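PDB 4ITC: Lys-gingipain W83 from Porphyromonas gingivalis, which cleaves proteins after lysine as a secreted cysteine protease and takes part in bacterial coaggregation, the chain here being its calcium-binding K1 cleaved adhesin domain. Local coordinates for residues Thr2-Ser7 against Pro67-Pro72; Tyr39-Cys44 against Asp163-Glu168; Tyr46-Gly51 against Met159-Leu164. All blocks are in the same frame, centred on the assembly; numbering follows the deposited sequence.

Contact 1. Residues Thr2-Ser7 against Pro67-Pro72; sequences TTLSES and PALDLP. With CA (calcium ion), chain C.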
loop_
_atom_site.group_PDB
_atom_site.type_symbol
_atom_site.label_atom_id
_atom_site.label_comp_id
_atom_site.label_asym_id
_atom_site.label_seq_id
_atom_site.Cartn_x
_atom_site.Cartn_y
_atom_site.Cartn_z
ATOM N N THR A 2 -12.606 13.114 10.342
ATOM C CA THR A 2 -11.701 13.124 9.162
ATOM C C THR A 2 -12.288 12.603 7.858
ATOM O O THR A 2 -12.830 11.494 7.801
ATOM C CB THR A 2 -10.435 12.249 9.434
ATOM O OG1 THR A 2 -9.532 12.936 10.306
ATOM C CG2 THR A 2 -9.704 11.917 8.139
ATOM N N THR A 3 -12.149 13.401 6.800
ATOM C CA THR A 3 -12.197 12.890 5.453
ATOM C C THR A 3 -10.737 13.048 5.069
ATOM O O THR A 3 -10.058 14.043 5.447
ATOM C CB THR A 3 -13.110 13.700 4.499
ATOM O OG1 THR A 3 -14.168 14.275 5.242
ATOM C CG2 THR A 3 -13.716 12.802 3.400
ATOM N N LEU A 4 -10.218 12.035 4.398
ATOM C CA LEU A 4 -8.874 12.106 3.837
ATOM C C LEU A 4 -9.007 11.538 2.444
ATOM O O LEU A 4 -9.689 10.544 2.232
ATOM C CB LEU A 4 -7.890 11.287 4.661
ATOM C CG LEU A 4 -6.484 11.099 4.069
ATOM C CD1 LEU A 4 -5.505 10.945 5.196
ATOM C CD2 LEU A 4 -6.404 9.912 3.128
ATOM N N SER A 5 -8.383 12.196 1.482
ATOM C CA SER A 5 -8.356 11.701 0.136
ATOM C C SER A 5 -6.955 11.967 -0.412
ATOM O O SER A 5 -6.532 13.124 -0.461
ATOM C CB SER A 5 -9.436 12.407 -0.708
ATOM O OG SER A 5 -9.432 11.884 -2.030
ATOM N N GLU A 6 -6.229 10.913 -0.787
ATOM C CA GLU A 6 -4.882 11.079 -1.288
ATOM C C GLU A 6 -4.670 10.281 -2.549
ATOM O O GLU A 6 -4.781 9.057 -2.587
ATOM C CB GLU A 6 -3.823 10.722 -0.259
ATOM C CG GLU A 6 -2.393 10.915 -0.768
ATOM C CD GLU A 6 -2.113 12.329 -1.303
ATOM O OE1 GLU A 6 -2.316 13.286 -0.502
ATOM O OE2 GLU A 6 -1.683 12.510 -2.476
ATOM N N SER A 7 -4.393 11.038 -3.633
ATOM C CA SER A 7 -4.216 10.466 -4.943
ATOM C C SER A 7 -2.782 10.207 -5.342
ATOM O O SER A 7 -2.497 9.593 -6.376
ATOM C CB SER A 7 -4.886 11.372 -5.993
ATOM O OG SER A 7 -6.297 11.376 -5.839
ATOM N N PRO A 67 -1.413 10.558 7.890
ATOM C CA PRO A 67 -1.468 11.557 8.940
ATOM C C PRO A 67 -2.474 11.163 10.024
ATOM O O PRO A 67 -3.295 10.248 9.830
ATOM C CB PRO A 67 -1.960 12.811 8.172
ATOM C CG PRO A 67 -1.736 12.575 6.755
ATOM C CD PRO A 67 -1.853 11.091 6.590
ATOM N N ALA A 68 -2.421 11.852 11.146
ATOM C CA ALA A 68 -3.356 11.581 12.216
ATOM C C ALA A 68 -4.789 11.792 11.764
ATOM O O ALA A 68 -5.091 12.753 11.057
ATOM C CB ALA A 68 -3.059 12.491 13.404
ATOM N N LEU A 69 -5.670 10.940 12.270
ATOM C CA LEU A 69 -7.061 10.870 11.879
ATOM C C LEU A 69 -7.967 11.142 13.092
ATOM O O LEU A 69 -7.591 10.909 14.235
ATOM C CB LEU A 69 -7.372 9.479 11.342
ATOM C CG LEU A 69 -6.461 8.922 10.245
ATOM C CD1 LEU A 69 -6.768 7.458 9.966
ATOM C CD2 LEU A 69 -6.586 9.726 8.962
ATOM N N ASP A 70 -9.157 11.695 12.798
ATOM C CA ASP A 70 -10.186 11.997 13.797
ATOM C C ASP A 70 -11.418 11.185 13.458
ATOM O O ASP A 70 -12.204 11.548 12.578
ATOM C CB ASP A 70 -10.524 13.507 13.734
ATOM C CG ASP A 70 -11.533 13.938 14.787
ATOM O OD1 ASP A 70 -11.618 13.274 15.840
ATOM O OD2 ASP A 70 -12.199 14.973 14.543
ATOM N N LEU A 71 -11.560 10.056 14.152
ATOM C CA LEU A 71 -12.578 9.072 13.810
ATOM C C LEU A 71 -13.287 8.596 15.060
ATOM O O LEU A 71 -13.212 7.414 15.433
ATOM C CB LEU A 71 -11.899 7.904 13.089
ATOM C CG LEU A 71 -11.348 8.240 11.699
ATOM C CD1 LEU A 71 -10.537 7.048 11.154
ATOM C CD2 LEU A 71 -12.426 8.621 10.724
ATOM N N PRO A 72 -13.952 9.528 15.760
ATOM C CA PRO A 72 -14.572 9.150 17.045
ATOM C C PRO A 72 -15.647 8.073 16.950
ATOM O O PRO A 72 -15.863 7.342 17.922
ATOM C CB PRO A 72 -15.178 10.485 17.551
ATOM C CG PRO A 72 -15.391 11.286 16.312
ATOM C CD PRO A 72 -14.283 10.906 15.352
HETATM CA CA CA C . -3.130 8.299 -8.229
#
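Thr-2 meets Asp-70 at the closest backbone approach, their CA atoms 5.0 Å apart, and its N donates to Asp-70 O over 2.8 Å in a nearly straight bond (170° at the hydrogen), lying in the plane of that carbonyl. The return bond is made by a side chain: OG1 of Thr-2 accepts from Asp-70 N, also at 2.8 Å. OG1 sits anti to the carbonyl carbon and beside the backbone N (chi1 -76°), which lets N and hydroxyl face the same residue. That rotation leaves CG2 to meet Leu-69 CD2 at 3.9 Å. In the beta sandwich of this adhesin domain, strand 3-6 runs antiparallel to strand 161-171, whereas 67-72 belongs to the loop that passes from strand 62-65 of the five-stranded sheet to strand 75-83 of the other. Leu-69 touches both layers, Val-149 in one and Ile-169 in the other. Leu-4 points its CD1 at the loop, reaching Pro-67 CD at 3.9 Å with the two side chains crossing at about a right angle, and Leu-69 CD2 at 4.1 Å. Beyond strand 3-6, Ser-7 turns its carbonyl O to a calcium ion, 2.4 Å away.

Contact 2. Residues Tyr39-Cys44 against Asp163-Glu168; sequences YNSNGC and DLDEVE. With CA (calcium ion), chain C.
Asp-165 and Glu-166, consecutive residues of one strand, both send their carboxylates to the calcium ion that Ser-41 and Gly-43 hold from the other segment. Glu-166 has a backbone in the left-handed region (phi 57°, psi 63°), unusual within a strand and consistent with two successive side chains turning to the same ion. Asp-165 chelates the metal with both oxygens, OD1 at 2.4 Å and OD2 at 2.5 Å, while Glu-166 binds through OE1 alone, its chain bent at chi2. From 39-44 the calcium takes Ser-41 OG at 2.4 Å, in the loop, and Gly-43 O at 2.3 Å, where the strand begins. The short oxygen-oxygen distances among these ligands reflect the metal they share and are not hydrogen bonds.

A second shell steadies the first. The N of Tyr-39 donates to the anti lone pair of Asp-165 OD2 over 2.8 Å, rather bent at 142°, so that one oxygen is held by both the backbone and the ion. Ser-41 OG donates to Tyr-39 O at 2.8 Å from well above the carbonyl plane, which leaves its oxygen to face the calcium. The Tyr-39 ring leads off to stack on Trp-80, and CG of Glu-166 lies at its edge. Farther along, Cys-44 CB packs 3.4 Å from Leu-164 O. Ser-7 O and Glu-9 OE2 bring the ligands to seven, all oxygens, completing a calcium site that ties the 39-44 loop and strand start to strand 161-171 in the beta sandwich of this cleaved adhesin domain.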
loop_
_atom_site.group_PDB
_atom_site.type_symbol
_atom_site.label_atom_id
_atom_site.label_comp_id
_atom_site.label_asym_id
_atom_site.label_seq_id
_atom_site.Cartn_x
_atom_site.Cartn_y
_atom_site.Cartn_z
ATOM N N TYR A 39 -3.837 4.233 -10.574
ATOM C CA TYR A 39 -5.184 3.804 -10.936
ATOM C C TYR A 39 -5.922 5.008 -11.511
ATOM O O TYR A 39 -6.129 5.997 -10.841
ATOM C CB TYR A 39 -5.928 3.223 -9.738
ATOM C CG TYR A 39 -7.350 2.940 -10.132
ATOM C CD1 TYR A 39 -7.643 1.912 -11.004
ATOM C CD2 TYR A 39 -8.356 3.762 -9.710
ATOM C CE1 TYR A 39 -8.935 1.717 -11.462
ATOM C CE2 TYR A 39 -9.658 3.553 -10.133
ATOM C CZ TYR A 39 -9.916 2.519 -10.999
ATOM O OH TYR A 39 -11.216 2.328 -11.409
ATOM N N ASN A 40 -6.287 4.903 -12.783
ATOM C CA ASN A 40 -7.011 5.972 -13.474
ATOM C C ASN A 40 -6.391 7.332 -13.225
ATOM O O ASN A 40 -7.085 8.332 -13.048
ATOM C CB ASN A 40 -8.503 5.923 -13.085
ATOM C CG ASN A 40 -9.383 6.863 -13.914
ATOM O OD1 ASN A 40 -10.425 7.373 -13.428
ATOM N ND2 ASN A 40 -8.981 7.107 -15.140
ATOM N N SER A 41 -5.065 7.357 -13.192
ATOM C CA SER A 41 -4.290 8.517 -12.790
ATOM C C SER A 41 -2.807 8.264 -13.025
ATOM O O SER A 41 -2.404 7.147 -13.190
ATOM C CB SER A 41 -4.560 8.881 -11.342
ATOM O OG SER A 41 -4.078 7.892 -10.443
ATOM N N ASN A 42 -2.023 9.341 -12.923
ATOM C CA ASN A 42 -0.610 9.396 -13.284
ATOM C C ASN A 42 0.377 8.905 -12.201
ATOM O O ASN A 42 1.505 8.483 -12.482
ATOM C CB ASN A 42 -0.299 10.875 -13.571
ATOM C CG ASN A 42 0.998 11.078 -14.337
ATOM O OD1 ASN A 42 1.127 10.615 -15.472
ATOM N ND2 ASN A 42 1.940 11.811 -13.745
ATOM N N GLY A 43 -0.034 9.053 -10.961
ATOM C CA GLY A 43 0.819 8.808 -9.800
ATOM C C GLY A 43 0.254 7.811 -8.812
ATOM O O GLY A 43 -0.953 7.648 -8.679
ATOM N N CYS A 44 1.161 7.095 -8.165
ATOM C CA CYS A 44 0.792 6.147 -7.101
ATOM C C CYS A 44 1.982 5.964 -6.191
ATOM O O CYS A 44 2.942 6.728 -6.281
ATOM C CB CYS A 44 0.354 4.830 -7.676
ATOM S SG CYS A 44 1.608 3.866 -8.528
ATOM N N ASP A 163 1.790 -1.990 -5.792
ATOM C CA ASP A 163 1.414 -0.615 -6.028
ATOM C C ASP A 163 0.103 -0.327 -5.259
ATOM O O ASP A 163 -0.794 -1.154 -5.231
ATOM C CB ASP A 163 1.131 -0.368 -7.490
ATOM C CG ASP A 163 2.261 -0.701 -8.456
ATOM O OD1 ASP A 163 3.437 -0.952 -8.096
ATOM O OD2 ASP A 163 1.905 -0.692 -9.695
ATOM N N LEU A 164 -0.021 0.902 -4.779
ATOM C CA LEU A 164 -1.119 1.352 -3.945
ATOM C C LEU A 164 -1.516 2.746 -4.415
ATOM O O LEU A 164 -0.644 3.582 -4.706
ATOM C CB LEU A 164 -0.675 1.392 -2.465
ATOM C CG LEU A 164 -1.587 2.097 -1.469
ATOM C CD1 LEU A 164 -2.769 1.198 -1.197
ATOM C CD2 LEU A 164 -0.860 2.369 -0.148
ATOM N N ASP A 165 -2.835 3.000 -4.505
ATOM C CA ASP A 165 -3.311 4.307 -4.992
ATOM C C ASP A 165 -4.665 4.665 -4.424
ATOM O O ASP A 165 -5.415 3.802 -3.925
ATOM C CB ASP A 165 -3.343 4.327 -6.528
ATOM C CG ASP A 165 -3.239 5.727 -7.124
ATOM O OD1 ASP A 165 -2.950 6.701 -6.403
ATOM O OD2 ASP A 165 -3.409 5.842 -8.361
ATOM N N GLU A 166 -4.950 5.974 -4.485
ATOM C CA GLU A 166 -6.298 6.532 -4.326
ATOM C C GLU A 166 -6.907 6.106 -2.989
ATOM O O GLU A 166 -7.913 5.408 -2.940
ATOM C CB GLU A 166 -7.148 6.117 -5.503
ATOM C CG GLU A 166 -6.596 6.641 -6.843
ATOM C CD GLU A 166 -6.422 8.139 -6.935
ATOM O OE1 GLU A 166 -5.434 8.526 -7.615
ATOM O OE2 GLU A 166 -7.222 8.904 -6.303
ATOM N N VAL A 167 -6.266 6.546 -1.935
ATOM C CA VAL A 167 -6.678 6.227 -0.568
ATOM C C VAL A 167 -7.706 7.230 -0.126
ATOM O O VAL A 167 -7.479 8.416 -0.185
ATOM C CB VAL A 167 -5.497 6.300 0.395
ATOM C CG1 VAL A 167 -5.963 6.154 1.849
ATOM C CG2 VAL A 167 -4.472 5.229 0.024
ATOM N N GLU A 168 -8.845 6.733 0.316
ATOM C CA GLU A 168 -9.941 7.591 0.797
ATOM C C GLU A 168 -10.438 7.092 2.155
ATOM O O GLU A 168 -10.677 5.878 2.328
ATOM C CB GLU A 168 -11.113 7.557 -0.164
HETATM CA CA CA C . -3.130 8.299 -8.229
#

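Contact 3. Residues Tyr46-Gly51 against Met159-Leu164; sequences YSESFG and MFYIDL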
loop_
_atom_site.group_PDB
_atom_site.type_symbol
_atom_site.label_atom_id
_atom_site.label_comp_id
_atom_site.label_asym_id
_atom_site.label_seq_id
_atom_site.Cartn_x
_atom_site.Cartn_y
_atom_site.Cartn_z
ATOM N N TYR A 46 4.550 2.696 -4.455
ATOM C CA TYR A 46 4.911 1.302 -4.623
ATOM C C TYR A 46 6.013 0.899 -3.659
ATOM O O TYR A 46 6.744 1.735 -3.103
ATOM C CB TYR A 46 5.343 1.002 -6.049
ATOM C CG TYR A 46 6.687 1.568 -6.432
ATOM C CD1 TYR A 46 6.823 2.907 -6.791
ATOM C CD2 TYR A 46 7.802 0.774 -6.463
ATOM C CE1 TYR A 46 8.031 3.409 -7.175
ATOM C CE2 TYR A 46 9.041 1.270 -6.842
ATOM C CZ TYR A 46 9.152 2.604 -7.191
ATOM O OH TYR A 46 10.396 3.116 -7.580
ATOM N N SER A 47 6.093 -0.411 -3.414
ATOM C CA SER A 47 7.101 -0.987 -2.562
ATOM C C SER A 47 7.610 -2.262 -3.224
ATOM O O SER A 47 6.856 -3.028 -3.836
ATOM C CB SER A 47 6.517 -1.273 -1.190
ATOM O OG SER A 47 7.433 -1.913 -0.339
ATOM N N GLU A 48 8.929 -2.482 -3.118
ATOM C CA GLU A 48 9.653 -3.509 -3.857
ATOM C C GLU A 48 9.932 -4.771 -3.044
ATOM O O GLU A 48 10.497 -4.710 -1.932
ATOM C CB GLU A 48 11.007 -2.936 -4.286
ATOM C CG GLU A 48 10.896 -1.736 -5.206
ATOM C CD GLU A 48 12.147 -0.887 -5.194
ATOM O OE1 GLU A 48 12.746 -0.768 -6.304
ATOM O OE2 GLU A 48 12.558 -0.385 -4.106
ATOM N N SER A 49 9.653 -5.938 -3.642
ATOM C CA SER A 49 10.238 -7.196 -3.185
ATOM C C SER A 49 11.385 -7.697 -4.052
ATOM O O SER A 49 12.011 -8.713 -3.716
ATOM C CB SER A 49 9.149 -8.274 -3.072
ATOM O OG SER A 49 8.767 -8.737 -4.324
ATOM N N PHE A 50 11.654 -6.984 -5.147
ATOM C CA PHE A 50 12.787 -7.219 -6.043
ATOM C C PHE A 50 13.073 -5.868 -6.669
ATOM O O PHE A 50 12.153 -5.201 -7.130
ATOM C CB PHE A 50 12.394 -8.221 -7.126
ATOM C CG PHE A 50 13.516 -8.549 -8.110
ATOM C CD1 PHE A 50 13.691 -7.776 -9.233
ATOM C CD2 PHE A 50 14.409 -9.563 -7.837
ATOM C CE1 PHE A 50 14.716 -8.048 -10.131
ATOM C CE2 PHE A 50 15.441 -9.849 -8.723
ATOM C CZ PHE A 50 15.578 -9.087 -9.858
ATOM N N GLY A 51 14.346 -5.493 -6.715
ATOM C CA GLY A 51 14.744 -4.193 -7.311
ATOM C C GLY A 51 15.461 -4.412 -8.652
ATOM O O GLY A 51 16.263 -5.330 -8.813
ATOM N N MET A 159 9.320 -11.136 -5.850
ATOM C CA MET A 159 8.263 -10.951 -6.827
ATOM C C MET A 159 8.611 -9.696 -7.609
ATOM O O MET A 159 9.606 -9.709 -8.386
ATOM C CB MET A 159 6.903 -10.974 -6.154
ATOM C CG MET A 159 6.516 -12.397 -5.744
ATOM S SD MET A 159 6.066 -13.389 -7.177
ATOM C CE MET A 159 6.318 -15.079 -6.530
ATOM N N PHE A 160 7.900 -8.593 -7.413
ATOM C CA PHE A 160 8.362 -7.342 -8.051
ATOM C C PHE A 160 7.948 -6.159 -7.191
ATOM O O PHE A 160 8.654 -5.832 -6.247
ATOM C CB PHE A 160 7.967 -7.241 -9.527
ATOM C CG PHE A 160 8.691 -6.161 -10.283
ATOM C CD1 PHE A 160 10.072 -6.094 -10.249
ATOM C CD2 PHE A 160 8.003 -5.221 -11.003
ATOM C CE1 PHE A 160 10.763 -5.113 -10.971
ATOM C CE2 PHE A 160 8.693 -4.217 -11.731
ATOM C CZ PHE A 160 10.061 -4.165 -11.695
ATOM N N TYR A 161 6.879 -5.482 -7.540
ATOM C CA TYR A 161 6.325 -4.392 -6.714
ATOM C C TYR A 161 4.878 -4.632 -6.384
ATOM O O TYR A 161 4.131 -5.215 -7.172
ATOM C CB TYR A 161 6.359 -3.010 -7.355
ATOM C CG TYR A 161 7.548 -2.562 -8.146
ATOM C CD1 TYR A 161 8.840 -3.060 -7.895
ATOM C CD2 TYR A 161 7.386 -1.567 -9.102
ATOM C CE1 TYR A 161 9.908 -2.606 -8.648
ATOM C CE2 TYR A 161 8.456 -1.095 -9.846
ATOM C CZ TYR A 161 9.708 -1.622 -9.612
ATOM O OH TYR A 161 10.850 -1.188 -10.285
ATOM N N ILE A 162 4.476 -4.118 -5.216
ATOM C CA ILE A 162 3.102 -3.832 -4.924
ATOM C C ILE A 162 2.877 -2.331 -5.122
ATOM O O ILE A 162 3.667 -1.502 -4.646
ATOM C CB ILE A 162 2.681 -4.295 -3.491
ATOM C CG1 ILE A 162 1.180 -4.051 -3.265
ATOM C CG2 ILE A 162 3.541 -3.711 -2.390
ATOM C CD1 ILE A 162 0.696 -4.692 -1.981
ATOM N N ASP A 163 1.790 -1.990 -5.792
ATOM C CA ASP A 163 1.414 -0.615 -6.028
ATOM C C ASP A 163 0.103 -0.327 -5.259
ATOM O O ASP A 163 -0.794 -1.154 -5.231
ATOM C CB ASP A 163 1.131 -0.368 -7.490
ATOM C CG ASP A 163 2.261 -0.701 -8.456
ATOM O OD1 ASP A 163 3.437 -0.952 -8.096
ATOM O OD2 ASP A 163 1.905 -0.692 -9.695
ATOM N N LEU A 164 -0.021 0.902 -4.779
ATOM C CA LEU A 164 -1.119 1.352 -3.945
ATOM C C LEU A 164 -1.516 2.746 -4.415
ATOM O O LEU A 164 -0.644 3.582 -4.706
ATOM C CB LEU A 164 -0.675 1.392 -2.465
ATOM C CG LEU A 164 -1.587 2.097 -1.469
ATOM C CD1 LEU A 164 -2.769 1.198 -1.197
ATOM C CD2 LEU A 164 -0.860 2.369 -0.148
HETATM O O HOH W 1 13.229 -1.426 -8.918
#
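Phe-160 O takes two N-H groups from the opposite segment: Ser-49 N at 2.8 Å, tilted 23° from the carbonyl plane, and, weakly, Phe-50 N at 3.4 Å. Next to it, Ser-49 OG accepts from Met-159 N over 2.9 Å and is also hydrogen-bonded to Glu-91 OE2, which takes Phe-160 N as well, so the turn into strand 161-171 is fixed by two side chains, Ser-49 and Glu-91, as well as by backbone bonds. The regular ladder follows: Ser-47 and Ile-162 form an antiparallel hydrogen-bonded pair, and Tyr-46 with Asp-163 and Glu-48 with Tyr-161 are non-hydrogen-bonded pairs, whose side chains all lie on the face opposite to those of Ser-47 and Ile-162.

On that face Tyr-161 is layered. CE2 of Phe-160 lies over the centre of one side of its ring, and CD2 of Tyr-46 covers the opposite side toward the rim, 3.6 Å from Tyr-161 CD2. The two tyrosines point the same way, with their planes inclined at 31°. Glu-48 runs alongside too, CG 3.6 Å from Tyr-161 CD1; its OE1 accepts from a water at 2.7 Å that is also hydrogen-bonded to the Tyr-161 OH, while OE2 forms a salt bridge with Lys-29. Asp-163 OD1, 3.4 Å from Tyr-46 CB, is buried with no hydrogen-bonding partner in the model.

Ser-47, on the reverse face, turns its OG to His-153 and Asn-62, the latter a ligand of a second calcium ion. Strand 161-171 lies between 43-48 and 75-83 in its sheet, with His-153 of strand 148-153 in the second sheet packed against Ile-162.

Contacts 2 and 3 share strand 161-171, with Asp-163 and Leu-164, and strand 43-48, their centres about 14 Å apart; contact 1 adjoins strand 161-171 through strand 3-6. Contacts 1 and 2, with centres about 16 Å apart, meet at one calcium ion, to which Ser-7 gives its carbonyl. Ser-7 OG also probably hydrogen-bonds to Glu-166 OE2 at 2.7 Å, the carboxylate oxygen that does not bind the metal. Contacts 1 and 3 do not touch and lie on opposite sides of the chain's centre, about 25 Å apart between centres. Contact 3 borders the second calcium site instead, through Asn-62 and His-26, and Met-159 touches a bound guanidine.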